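Local atomic coordinates of SUMO-1 cysteine protease S273R (African swine fever virus pig/Kenya/KEN-50/1950, PDB entry 6LJ9), a protein that probably cleaves the viral polyprotein precursors pp220 and pp62 into core-shell proteins as a cysteine protease and blunts host innate immune responses. Residues 15-20 / 100-105; 22-27 / 46-51; 175-180 / 244-249; 182-187 / 237-242. All coordinates share one frame; numbering follows the deposited sequence.

Interaction 1: 15-20 / 100-105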
loop_
_atom_site.group_PDB
_atom_site.type_symbol
_atom_site.label_atom_id
_atom_site.label_comp_id
_atom_site.label_asym_id
_atom_site.label_seq_id
_atom_site.Cartn_x
_atom_site.Cartn_y
_atom_site.Cartn_z
ATOM N N ALA B 15 16.514 4.721 -6.943
ATOM C CA ALA B 15 15.195 5.059 -6.428
ATOM C C ALA B 15 14.529 3.820 -5.839
ATOM O O ALA B 15 14.754 2.692 -6.291
ATOM C CB ALA B 15 14.323 5.661 -7.528
ATOM N N GLU B 16 13.703 4.040 -4.813
ATOM C CA GLU B 16 13.113 2.927 -4.076
ATOM C C GLU B 16 12.197 2.085 -4.959
ATOM O O GLU B 16 12.136 0.861 -4.803
ATOM C CB GLU B 16 12.351 3.454 -2.859
ATOM C CG GLU B 16 13.182 4.326 -1.932
ATOM C CD GLU B 16 13.471 3.659 -0.601
ATOM O OE1 GLU B 16 12.868 2.601 -0.321
ATOM O OE2 GLU B 16 14.300 4.193 0.165
ATOM N N HIS B 17 11.477 2.720 -5.882
ATOM C CA HIS B 17 10.561 2.004 -6.761
ATOM C C HIS B 17 11.265 1.299 -7.913
ATOM O O HIS B 17 10.595 0.615 -8.696
ATOM C CB HIS B 17 9.502 2.959 -7.320
ATOM C CG HIS B 17 10.071 4.102 -8.101
ATOM N ND1 HIS B 17 10.574 5.237 -7.501
ATOM C CD2 HIS B 17 10.208 4.291 -9.435
ATOM C CE1 HIS B 17 10.998 6.073 -8.430
ATOM N NE2 HIS B 17 10.789 5.524 -9.612
ATOM N N ILE B 18 12.580 1.446 -8.042
ATOM C CA ILE B 18 13.321 0.792 -9.115
ATOM C C ILE B 18 13.519 -0.674 -8.751
ATOM O O ILE B 18 14.069 -0.994 -7.690
ATOM C CB ILE B 18 14.666 1.488 -9.363
ATOM C CG1 ILE B 18 14.443 2.920 -9.850
ATOM C CG2 ILE B 18 15.497 0.700 -10.365
ATOM C CD1 ILE B 18 13.534 3.023 -11.055
ATOM N N THR B 19 13.075 -1.569 -9.636
ATOM C CA THR B 19 13.154 -3.001 -9.366
ATOM C C THR B 19 14.532 -3.573 -9.688
ATOM O O THR B 19 14.933 -4.578 -9.091
ATOM C CB THR B 19 12.071 -3.737 -10.164
ATOM O OG1 THR B 19 10.795 -3.146 -9.890
ATOM C CG2 THR B 19 12.020 -5.213 -9.789
ATOM N N ASN B 20 15.271 -2.942 -10.606
ATOM C CA ASN B 20 16.578 -3.462 -11.004
ATOM C C ASN B 20 17.524 -3.562 -9.812
ATOM O O ASN B 20 18.189 -4.587 -9.621
ATOM C CB ASN B 20 17.183 -2.579 -12.096
ATOM C CG ASN B 20 16.671 -2.930 -13.477
ATOM O OD1 ASN B 20 16.377 -4.089 -13.766
ATOM N ND2 ASN B 20 16.564 -1.928 -14.341
ATOM N N TRP B 100 9.120 9.097 -1.910
ATOM C CA TRP B 100 8.417 8.082 -1.134
ATOM C C TRP B 100 6.957 7.971 -1.552
ATOM O O TRP B 100 6.361 6.893 -1.438
ATOM C CB TRP B 100 8.519 8.394 0.358
ATOM C CG TRP B 100 9.900 8.232 0.913
ATOM C CD1 TRP B 100 10.995 7.740 0.263
ATOM C CD2 TRP B 100 10.336 8.564 2.236
ATOM N NE1 TRP B 100 12.084 7.746 1.100
ATOM C CE2 TRP B 100 11.706 8.247 2.317
ATOM C CE3 TRP B 100 9.700 9.100 3.361
ATOM C CZ2 TRP B 100 12.451 8.448 3.477
ATOM C CZ3 TRP B 100 10.441 9.299 4.511
ATOM C CH2 TRP B 100 11.802 8.973 4.561
ATOM N N ALA B 101 6.368 9.066 -2.038
ATOM C CA ALA B 101 4.991 9.027 -2.516
ATOM C C ALA B 101 4.840 8.177 -3.771
ATOM O O ALA B 101 3.725 7.745 -4.081
ATOM C CB ALA B 101 4.486 10.444 -2.778
ATOM N N ILE B 102 5.933 7.933 -4.498
ATOM C CA ILE B 102 5.886 7.018 -5.634
ATOM C C ILE B 102 5.691 5.587 -5.148
ATOM O O ILE B 102 4.829 4.853 -5.646
ATOM C CB ILE B 102 7.164 7.148 -6.481
ATOM C CG1 ILE B 102 7.469 8.615 -6.786
ATOM C CG2 ILE B 102 7.034 6.350 -7.769
ATOM C CD1 ILE B 102 8.805 8.829 -7.464
ATOM N N LYS B 103 6.492 5.172 -4.165
ATOM C CA LYS B 103 6.450 3.798 -3.679
ATOM C C LYS B 103 5.233 3.555 -2.793
ATOM O O LYS B 103 4.528 2.554 -2.955
ATOM C CB LYS B 103 7.747 3.482 -2.930
ATOM C CG LYS B 103 7.713 2.230 -2.075
ATOM C CD LYS B 103 9.064 2.001 -1.416
ATOM C CE LYS B 103 8.970 0.994 -0.284
ATOM N NZ LYS B 103 8.443 -0.318 -0.745
ATOM N N TYR B 104 4.975 4.461 -1.854
ATOM C CA TYR B 104 3.802 4.382 -0.985
ATOM C C TYR B 104 2.686 5.186 -1.641
ATOM O O TYR B 104 2.600 6.405 -1.476
ATOM C CB TYR B 104 4.136 4.894 0.412
ATOM C CG TYR B 104 5.260 4.132 1.079
ATOM C CD1 TYR B 104 5.015 2.937 1.741
ATOM C CD2 TYR B 104 6.567 4.606 1.044
ATOM C CE1 TYR B 104 6.036 2.234 2.350
ATOM C CE2 TYR B 104 7.596 3.909 1.653
ATOM C CZ TYR B 104 7.325 2.724 2.304
ATOM O OH TYR B 104 8.346 2.028 2.911
ATOM N N THR B 105 1.823 4.496 -2.388
ATOM C CA THR B 105 0.823 5.148 -3.225
ATOM C C THR B 105 -0.384 5.659 -2.449
ATOM O O THR B 105 -1.244 6.317 -3.043
ATOM C CB THR B 105 0.355 4.191 -4.325
ATOM O OG1 THR B 105 -0.240 3.030 -3.729
ATOM C CG2 THR B 105 1.533 3.762 -5.190
#
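Ile102 lays its CG2 methyl over one face of the His17 imidazole, a CH-pi contact in which CG2 stands 3.8 Å from the ring centroid and 15° off the ring normal. The pair joins the type I beta turn Ala15-Ile18, in the N-terminal part of the chain, to the last turn of helix 90-103. The isoleucine has two branches at work: CG2 sits above the ring, displaced toward ND1 and CG, while CD1 reaches CE1 of His17 at 3.7 Å. The histidine meets them because its CG lies between the backbone N and the carbonyl carbon (chi1 59°), a crowded position that swings the ring toward the helix.

One residue earlier in the turn, Glu16 crosses Lys103 through aliphatic atoms, CB of Glu16 approaching CD of Lys103 to 3.9 Å. Lys103 runs nearly straight as far as CE. Its ammonium does not close on the carboxylate; NZ stays 5.3 Å from Glu16 OE1, so any attraction between these charges acts at a distance. The carboxylate instead forms a salt bridge with Arg241 of helix 232-244, which also makes a cation-pi contact with Trp100. The bend at chi2 of Glu16 leaves OE2 4.3 Å from Trp100 NE1, set obliquely to the indole.

Interaction 2: 22-27 / 46-51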
loop_
_atom_site.group_PDB
_atom_site.type_symbol
_atom_site.label_atom_id
_atom_site.label_comp_id
_atom_site.label_asym_id
_atom_site.label_seq_id
_atom_site.Cartn_x
_atom_site.Cartn_y
_atom_site.Cartn_z
ATOM N N ASP B 22 20.328 -3.393 -8.983
ATOM C CA ASP B 22 21.754 -3.518 -9.278
ATOM C C ASP B 22 22.295 -2.236 -9.901
ATOM O O ASP B 22 23.182 -1.584 -9.340
ATOM C CB ASP B 22 22.000 -4.722 -10.193
ATOM C CG ASP B 22 20.999 -4.810 -11.329
ATOM O OD1 ASP B 22 20.196 -3.868 -11.492
ATOM O OD2 ASP B 22 21.012 -5.827 -12.056
ATOM N N SER B 23 21.769 -1.858 -11.062
ATOM C CA SER B 23 22.117 -0.607 -11.720
ATOM C C SER B 23 20.907 0.317 -11.700
ATOM O O SER B 23 19.790 -0.108 -12.014
ATOM C CB SER B 23 22.577 -0.854 -13.159
ATOM O OG SER B 23 22.840 0.366 -13.829
ATOM N N CYS B 24 21.129 1.576 -11.321
ATOM C CA CYS B 24 20.038 2.541 -11.294
ATOM C C CYS B 24 19.733 3.119 -12.669
ATOM O O CYS B 24 18.653 3.686 -12.862
ATOM C CB CYS B 24 20.354 3.692 -10.333
ATOM S SG CYS B 24 21.205 3.250 -8.800
ATOM N N LEU B 25 20.649 2.986 -13.624
ATOM C CA LEU B 25 20.506 3.643 -14.915
ATOM C C LEU B 25 19.593 2.849 -15.841
ATOM O O LEU B 25 19.470 1.626 -15.734
ATOM C CB LEU B 25 21.873 3.824 -15.576
ATOM C CG LEU B 25 22.878 4.700 -14.826
ATOM C CD1 LEU B 25 24.263 4.591 -15.447
ATOM C CD2 LEU B 25 22.412 6.146 -14.809
ATOM N N SER B 26 18.948 3.566 -16.759
ATOM C CA SER B 26 18.170 2.912 -17.799
ATOM C C SER B 26 19.086 2.078 -18.687
ATOM O O SER B 26 20.274 2.375 -18.844
ATOM C CB SER B 26 17.420 3.948 -18.640
ATOM O OG SER B 26 16.589 4.759 -17.828
ATOM N N LYS B 27 18.520 1.019 -19.270
ATOM C CA LYS B 27 19.314 0.120 -20.100
ATOM C C LYS B 27 19.826 0.793 -21.366
ATOM O O LYS B 27 20.831 0.343 -21.926
ATOM C CB LYS B 27 18.500 -1.128 -20.444
ATOM C CG LYS B 27 18.291 -2.046 -19.249
ATOM C CD LYS B 27 17.552 -3.317 -19.620
ATOM C CE LYS B 27 17.559 -4.300 -18.460
ATOM N NZ LYS B 27 17.053 -3.680 -17.204
ATOM N N ASP B 46 32.869 6.800 -7.721
ATOM C CA ASP B 46 32.618 5.447 -7.236
ATOM C C ASP B 46 31.119 5.193 -7.145
ATOM O O ASP B 46 30.635 4.540 -6.214
ATOM C CB ASP B 46 33.300 5.195 -5.890
ATOM C CG ASP B 46 32.755 6.069 -4.779
ATOM O OD1 ASP B 46 32.038 7.043 -5.081
ATOM O OD2 ASP B 46 33.038 5.774 -3.597
ATOM N N SER B 47 30.365 5.717 -8.108
ATOM C CA SER B 47 28.920 5.540 -8.159
ATOM C C SER B 47 28.433 6.008 -9.520
ATOM O O SER B 47 29.074 6.833 -10.178
ATOM C CB SER B 47 28.210 6.314 -7.041
ATOM O OG SER B 47 28.355 7.712 -7.214
ATOM N N GLU B 48 27.285 5.468 -9.934
ATOM C CA GLU B 48 26.704 5.863 -11.212
ATOM C C GLU B 48 26.231 7.310 -11.193
ATOM O O GLU B 48 26.304 7.998 -12.218
ATOM C CB GLU B 48 25.550 4.929 -11.573
ATOM C CG GLU B 48 25.968 3.483 -11.779
ATOM C CD GLU B 48 24.793 2.578 -12.090
ATOM O OE1 GLU B 48 23.662 2.905 -11.673
ATOM O OE2 GLU B 48 25.000 1.543 -12.755
ATOM N N SER B 49 25.748 7.788 -10.043
ATOM C CA SER B 49 25.317 9.178 -9.943
ATOM C C SER B 49 26.487 10.142 -10.086
ATOM O O SER B 49 26.327 11.230 -10.648
ATOM C CB SER B 49 24.591 9.414 -8.618
ATOM O OG SER B 49 25.433 9.127 -7.514
ATOM N N CYS B 50 27.667 9.763 -9.587
ATOM C CA CYS B 50 28.847 10.597 -9.782
ATOM C C CYS B 50 29.295 10.600 -11.237
ATOM O O CYS B 50 29.857 11.596 -11.709
ATOM C CB CYS B 50 29.986 10.118 -8.881
ATOM S SG CYS B 50 29.636 10.200 -7.114
ATOM N N VAL B 51 29.056 9.504 -11.959
ATOM C CA VAL B 51 29.465 9.429 -13.359
ATOM C C VAL B 51 28.625 10.371 -14.211
ATOM O O VAL B 51 29.157 11.202 -14.957
ATOM C CB VAL B 51 29.374 7.981 -13.870
ATOM C CG1 VAL B 51 29.622 7.935 -15.370
ATOM C CG2 VAL B 51 30.368 7.097 -13.137
#
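Two hydrogen bonds tie the carboxylate of Glu48 to the loop 22-27, one to each oxygen. The hydroxyl of Ser23 donates from OG to Glu48 OE2 over 2.7 Å, and the backbone amide of Cys24 donates from N to Glu48 OE1 over 2.9 Å, the latter bent to 143° at the hydrogen. Both oxygens are met on their syn lone pairs, the sides that face one another, so a side-chain donor and a neighbouring main-chain donor form a fork around the end of the carboxylate. Ser23 OG can take part because it stands anti to its own backbone nitrogen (chi1 177°); the same oxygen accepts a weak bond from Leu25 N within the loop.

Van der Waals contact flanks the grip. Leu25 slides past Glu48 in the opposite direction, its CD1 4.1 Å from Glu48 CB, while Leu25 CG and Cys24 CB each rest 3.7 Å from the charged Glu48 OE1. The glutamate chain is extended beyond CG, which carries the acid away from its helix and along the leucine.

A covalent link and a helix start frame the contact, which joins the loop before helix 27-32 to the start of helix 48-51 in the N-terminal helical part of the chain. Cys24 forms a disulfide with Cys14, and Glu48 directly follows the N-cap position of Ser47. With one oxygen bound to a hydroxyl and the other to a peptide N-H, the carboxylate's rotation is fixed, and these two donors would be expected to favour its ionised form.

Interaction 3: 175-180 / 244-249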
loop_
_atom_site.group_PDB
_atom_site.type_symbol
_atom_site.label_atom_id
_atom_site.label_comp_id
_atom_site.label_asym_id
_atom_site.label_seq_id
_atom_site.Cartn_x
_atom_site.Cartn_y
_atom_site.Cartn_z
ATOM N N ASP B 175 -1.866 9.021 10.708
ATOM C CA ASP B 175 -2.094 7.628 10.346
ATOM C C ASP B 175 -3.598 7.382 10.310
ATOM O O ASP B 175 -4.260 7.391 11.353
ATOM C CB ASP B 175 -1.399 6.693 11.333
ATOM C CG ASP B 175 -1.406 5.246 10.876
ATOM O OD1 ASP B 175 -1.955 4.957 9.792
ATOM O OD2 ASP B 175 -0.856 4.395 11.606
HETATM N N MSE B 176 -4.133 7.171 9.113
HETATM C CA MSE B 176 -5.557 6.914 8.934
HETATM C C MSE B 176 -5.791 5.509 8.386
HETATM O O MSE B 176 -6.762 5.263 7.671
HETATM C CB MSE B 176 -6.173 7.958 8.000
HETATM C CG MSE B 176 -6.077 9.385 8.517
HETATM SE SE MSE B 176 -6.489 10.719 7.152
HETATM C CE MSE B 176 -4.877 10.548 6.069
ATOM N N ARG B 177 -4.888 4.590 8.729
ATOM C CA ARG B 177 -4.979 3.205 8.282
ATOM C C ARG B 177 -5.700 2.311 9.281
ATOM O O ARG B 177 -6.425 1.396 8.880
ATOM C CB ARG B 177 -3.579 2.641 8.015
ATOM C CG ARG B 177 -2.829 3.311 6.876
ATOM C CD ARG B 177 -1.363 2.908 6.880
ATOM N NE ARG B 177 -0.696 3.320 8.112
ATOM C CZ ARG B 177 0.609 3.210 8.329
ATOM N NH1 ARG B 177 1.397 2.700 7.391
ATOM N NH2 ARG B 177 1.131 3.611 9.481
ATOM N N GLY B 178 -5.517 2.546 10.579
ATOM C CA GLY B 178 -6.032 1.658 11.596
ATOM C C GLY B 178 -7.413 2.046 12.087
ATOM O O GLY B 178 -8.043 2.992 11.609
ATOM N N ASP B 179 -7.882 1.288 13.081
ATOM C CA ASP B 179 -9.201 1.549 13.640
ATOM C C ASP B 179 -9.210 2.797 14.508
ATOM O O ASP B 179 -10.275 3.397 14.695
ATOM C CB ASP B 179 -9.691 0.342 14.443
ATOM C CG ASP B 179 -11.200 0.349 14.648
ATOM O OD1 ASP B 179 -11.939 0.575 13.667
ATOM O OD2 ASP B 179 -11.650 0.121 15.791
ATOM N N CYS B 180 -8.054 3.200 15.030
ATOM C CA CYS B 180 -7.891 4.451 15.763
ATOM C C CYS B 180 -6.895 5.312 14.999
ATOM O O CYS B 180 -5.695 5.015 14.983
ATOM C CB CYS B 180 -7.409 4.200 17.189
ATOM S SG CYS B 180 -6.695 5.651 17.988
ATOM N N LEU B 244 5.493 4.657 8.020
ATOM C CA LEU B 244 5.020 4.145 6.738
ATOM C C LEU B 244 5.227 2.641 6.637
ATOM O O LEU B 244 4.379 1.925 6.089
ATOM C CB LEU B 244 5.729 4.865 5.590
ATOM C CG LEU B 244 5.241 6.273 5.242
ATOM C CD1 LEU B 244 6.122 6.894 4.168
ATOM C CD2 LEU B 244 3.789 6.239 4.789
ATOM N N ASP B 245 6.349 2.140 7.155
ATOM C CA ASP B 245 6.604 0.708 7.227
ATOM C C ASP B 245 5.996 0.067 8.467
ATOM O O ASP B 245 6.401 -1.039 8.845
ATOM C CB ASP B 245 8.106 0.430 7.172
ATOM C CG ASP B 245 8.688 0.678 5.798
ATOM O OD1 ASP B 245 7.922 0.623 4.811
ATOM O OD2 ASP B 245 9.907 0.927 5.703
ATOM N N ASN B 246 5.041 0.746 9.107
ATOM C CA ASN B 246 4.223 0.185 10.178
ATOM C C ASN B 246 5.021 -0.090 11.447
ATOM O O ASN B 246 4.755 -1.062 12.156
ATOM C CB ASN B 246 3.498 -1.084 9.715
ATOM C CG ASN B 246 2.290 -0.779 8.850
ATOM O OD1 ASN B 246 1.204 -0.493 9.360
ATOM N ND2 ASN B 246 2.471 -0.831 7.535
ATOM N N VAL B 247 6.004 0.754 11.746
ATOM C CA VAL B 247 6.609 0.773 13.073
ATOM C C VAL B 247 5.747 1.666 13.958
ATOM O O VAL B 247 5.553 2.849 13.658
ATOM C CB VAL B 247 8.061 1.272 13.025
ATOM C CG1 VAL B 247 8.627 1.407 14.435
ATOM C CG2 VAL B 247 8.919 0.330 12.194
ATOM N N SER B 248 5.217 1.099 15.038
ATOM C CA SER B 248 4.302 1.839 15.897
ATOM C C SER B 248 5.002 3.033 16.536
ATOM O O SER B 248 6.213 3.022 16.771
ATOM C CB SER B 248 3.732 0.924 16.983
ATOM O OG SER B 248 2.864 1.638 17.848
ATOM N N TYR B 249 4.220 4.082 16.811
ATOM C CA TYR B 249 4.761 5.256 17.487
ATOM C C TYR B 249 5.217 4.939 18.904
ATOM O O TYR B 249 6.052 5.668 19.453
ATOM C CB TYR B 249 3.724 6.385 17.510
ATOM C CG TYR B 249 2.395 6.017 18.142
ATOM C CD1 TYR B 249 2.273 5.852 19.518
ATOM C CD2 TYR B 249 1.258 5.854 17.364
ATOM C CE1 TYR B 249 1.064 5.523 20.097
ATOM C CE2 TYR B 249 0.043 5.525 17.936
ATOM C CZ TYR B 249 -0.048 5.361 19.300
ATOM O OH TYR B 249 -1.257 5.033 19.869
#
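Helix 232-244 ends in a Schellman motif with Asn246 as its C-prime residue at positive phi (68°), and the loop 175-180, which connects strands 169-175 and 181-186 of the central mixed sheet, meets this helix end through Arg177. NH1 of Arg177 gives a weak hydrogen bond to the carbonyl oxygen of Leu244, 3.3 Å away and bent to 134°, with that oxygen at the edge of the guanidinium near its plane. Asn246 takes a different approach: its OD1 lies over one guanidinium face, 3.7 Å above the plane and toward the rim, the amide plane tilted 23° from it. Asn246 ND2 comes within 3.7 Å of Arg177 NH1.

Asp175 holds the arginine in place. It receives a side-on, two-nitrogen grip, Arg177 NE to OD1 at 2.7 Å and NH2 to OD2 at 3.0 Å. Both oxygens lie near the guanidinium plane, although the nitrogens approach from above the carboxylate plane, so the two groups are not coplanar. A bend at chi3 brings NE and NH2 to face the two oxygens. Asp175 OD2 also forms a salt bridge with Arg243, and Arg177 NH2 donates to the Arg243 carbonyl, so the helix end is held by several links. In the assembly the second subunit closes in on this region: Asp179 bonds to Tyr249 of that subunit, and Asn246 packs on its Tyr133. Asp175 also forms an Asx turn, Arg177 N reaching OD1 at 3.1 Å from the face of the carboxylate opposite to that used by NE.

Interaction 4: 182-187 / 237-242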
loop_
_atom_site.group_PDB
_atom_site.type_symbol
_atom_site.label_atom_id
_atom_site.label_comp_id
_atom_site.label_asym_id
_atom_site.label_seq_id
_atom_site.Cartn_x
_atom_site.Cartn_y
_atom_site.Cartn_z
ATOM N N SER B 182 -4.552 8.519 14.285
ATOM C CA SER B 182 -3.693 9.282 15.175
ATOM C C SER B 182 -3.025 10.418 14.417
ATOM O O SER B 182 -2.577 10.244 13.280
ATOM C CB SER B 182 -2.627 8.389 15.820
ATOM O OG SER B 182 -1.843 7.738 14.835
ATOM N N ILE B 183 -2.974 11.581 15.057
ATOM C CA ILE B 183 -2.216 12.731 14.581
ATOM C C ILE B 183 -0.984 12.841 15.467
ATOM O O ILE B 183 -1.102 13.050 16.680
ATOM C CB ILE B 183 -3.055 14.016 14.618
ATOM C CG1 ILE B 183 -4.341 13.827 13.809
ATOM C CG2 ILE B 183 -2.258 15.191 14.082
ATOM C CD1 ILE B 183 -5.414 14.843 14.123
ATOM N N GLU B 184 0.193 12.683 14.870
ATOM C CA GLU B 184 1.424 12.478 15.620
ATOM C C GLU B 184 2.397 13.625 15.384
ATOM O O GLU B 184 2.571 14.084 14.251
ATOM C CB GLU B 184 2.072 11.147 15.232
ATOM C CG GLU B 184 1.109 9.970 15.276
ATOM C CD GLU B 184 1.657 8.741 14.580
ATOM O OE1 GLU B 184 2.870 8.710 14.291
ATOM O OE2 GLU B 184 0.871 7.807 14.317
ATOM N N TYR B 185 3.024 14.079 16.467
ATOM C CA TYR B 185 4.082 15.081 16.428
ATOM C C TYR B 185 5.318 14.485 17.083
ATOM O O TYR B 185 5.296 14.162 18.276
ATOM C CB TYR B 185 3.653 16.367 17.143
ATOM C CG TYR B 185 4.760 17.388 17.320
ATOM C CD1 TYR B 185 5.579 17.366 18.444
ATOM C CD2 TYR B 185 4.980 18.377 16.372
ATOM C CE1 TYR B 185 6.587 18.294 18.614
ATOM C CE2 TYR B 185 5.988 19.313 16.536
ATOM C CZ TYR B 185 6.789 19.264 17.659
ATOM O OH TYR B 185 7.796 20.186 17.837
ATOM N N PHE B 186 6.389 14.336 16.310
ATOM C CA PHE B 186 7.629 13.742 16.793
ATOM C C PHE B 186 8.714 14.808 16.854
ATOM O O PHE B 186 9.030 15.437 15.839
ATOM C CB PHE B 186 8.068 12.580 15.903
ATOM C CG PHE B 186 9.416 12.026 16.259
ATOM C CD1 PHE B 186 9.602 11.328 17.442
ATOM C CD2 PHE B 186 10.499 12.202 15.415
ATOM C CE1 PHE B 186 10.844 10.819 17.775
ATOM C CE2 PHE B 186 11.742 11.694 15.740
ATOM C CZ PHE B 186 11.915 11.002 16.922
ATOM N N ASN B 187 9.277 15.007 18.045
ATOM C CA ASN B 187 10.417 15.893 18.260
ATOM C C ASN B 187 11.544 15.047 18.839
ATOM O O ASN B 187 11.426 14.531 19.955
ATOM C CB ASN B 187 10.054 17.049 19.195
ATOM C CG ASN B 187 11.121 18.136 19.232
ATOM O OD1 ASN B 187 12.317 17.861 19.134
ATOM N ND2 ASN B 187 10.683 19.382 19.377
ATOM N N LEU B 237 12.752 12.530 9.165
ATOM C CA LEU B 237 12.454 11.708 7.998
ATOM C C LEU B 237 12.340 10.236 8.371
ATOM O O LEU B 237 11.515 9.509 7.806
ATOM C CB LEU B 237 13.526 11.909 6.927
ATOM C CG LEU B 237 13.448 13.198 6.108
ATOM C CD1 LEU B 237 14.643 13.298 5.181
ATOM C CD2 LEU B 237 12.152 13.245 5.316
ATOM N N PHE B 238 13.161 9.775 9.319
ATOM C CA PHE B 238 13.116 8.373 9.719
ATOM C C PHE B 238 11.804 8.037 10.416
ATOM O O PHE B 238 11.281 6.927 10.262
ATOM C CB PHE B 238 14.300 8.042 10.627
ATOM C CG PHE B 238 14.289 6.631 11.148
ATOM C CD1 PHE B 238 14.781 5.592 10.377
ATOM C CD2 PHE B 238 13.794 6.345 12.411
ATOM C CE1 PHE B 238 14.774 4.292 10.852
ATOM C CE2 PHE B 238 13.786 5.047 12.891
ATOM C CZ PHE B 238 14.277 4.021 12.110
ATOM N N TYR B 239 11.266 8.977 11.197
ATOM C CA TYR B 239 9.986 8.744 11.858
ATOM C C TYR B 239 8.884 8.501 10.836
ATOM O O TYR B 239 8.094 7.560 10.968
ATOM C CB TYR B 239 9.637 9.931 12.758
ATOM C CG TYR B 239 8.347 9.760 13.532
ATOM C CD1 TYR B 239 8.321 9.043 14.721
ATOM C CD2 TYR B 239 7.160 10.320 13.079
ATOM C CE1 TYR B 239 7.148 8.885 15.435
ATOM C CE2 TYR B 239 5.980 10.167 13.787
ATOM C CZ TYR B 239 5.982 9.449 14.964
ATOM O OH TYR B 239 4.813 9.292 15.673
ATOM N N ILE B 240 8.825 9.340 9.799
ATOM C CA ILE B 240 7.809 9.174 8.763
ATOM C C ILE B 240 7.990 7.841 8.047
ATOM O O ILE B 240 7.020 7.116 7.796
ATOM C CB ILE B 240 7.850 10.356 7.777
ATOM C CG1 ILE B 240 7.465 11.658 8.487
ATOM C CG2 ILE B 240 6.942 10.088 6.584
ATOM C CD1 ILE B 240 7.479 12.878 7.589
ATOM N N ARG B 241 9.235 7.493 7.716
ATOM C CA ARG B 241 9.485 6.246 6.999
ATOM C C ARG B 241 9.164 5.033 7.864
ATOM O O ARG B 241 8.598 4.047 7.375
ATOM C CB ARG B 241 10.934 6.195 6.518
ATOM C CG ARG B 241 11.279 4.942 5.729
ATOM C CD ARG B 241 10.330 4.755 4.558
ATOM N NE ARG B 241 10.615 3.540 3.801
ATOM C CZ ARG B 241 11.364 3.502 2.705
ATOM N NH1 ARG B 241 11.907 4.615 2.230
ATOM N NH2 ARG B 241 11.570 2.350 2.081
ATOM N N ALA B 242 9.516 5.085 9.151
ATOM C CA ALA B 242 9.212 3.969 10.042
ATOM C C ALA B 242 7.708 3.793 10.217
ATOM O O ALA B 242 7.209 2.662 10.232
ATOM C CB ALA B 242 9.890 4.175 11.396
#
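Phe186 and Tyr239 lie with their ring planes 3° apart yet shifted along the plane, so that little of one ring lies over the other and the centroids are 4.6 Å apart. The shift puts CB of Phe186, not its ring, over the centre of the tyrosine: this CH-pi contact spans 3.5 Å to the centroid, only 4° from the ring normal. In return, CD1 of Tyr239 rests over the rim of the phenylalanine face, 3.5 Å from Phe186 CG. Both rings leave their backbones anti to the nitrogen and enter the same layer between strand 181-186 and helix 232-244. Such packing of a helix on the central sheet belongs to the papain-like cysteine protease fold of the Ulp1 family; the helix begins at Cys232, the inferred nucleophile, and the strand leads into Asn187, an inferred active-site residue whose OD1 bonds to His168. Edge-to-face against both rings stands Phe252 of helix 249-254.

Glu184, two residues earlier on the strand, meets the tyrosine's other end. Tyr239 OH donates to Glu184 OE1 at 2.5 Å, a length so short that its exact value is doubtful, the carboxylate plane standing 82° from the ring plane. The second oxygen, OE2, forms a salt bridge with Arg243.

How the interactions relate
Along the chain, interaction 2 falls between the two segments of interaction 1, and interaction 4 likewise between those of interaction 3. Interactions 3 and 4, about 10 Å apart centre to centre, use neighbouring strands of the mixed sheet, 169-175 and 181-186, joined by the loop 175-180, and both use helix 232-244; both touch the second subunit. Interaction 1 lies about 20 Å from each, centre to centre, and reaches the same helix through Arg241 and Leu244. Interaction 2, its centre about 17 Å from that of interaction 1 and about 34 and 31 Å from those of interactions 3 and 4, belongs to the N-terminal helical part. The series thus runs from that part, through helix 90-103, to the catalytic core.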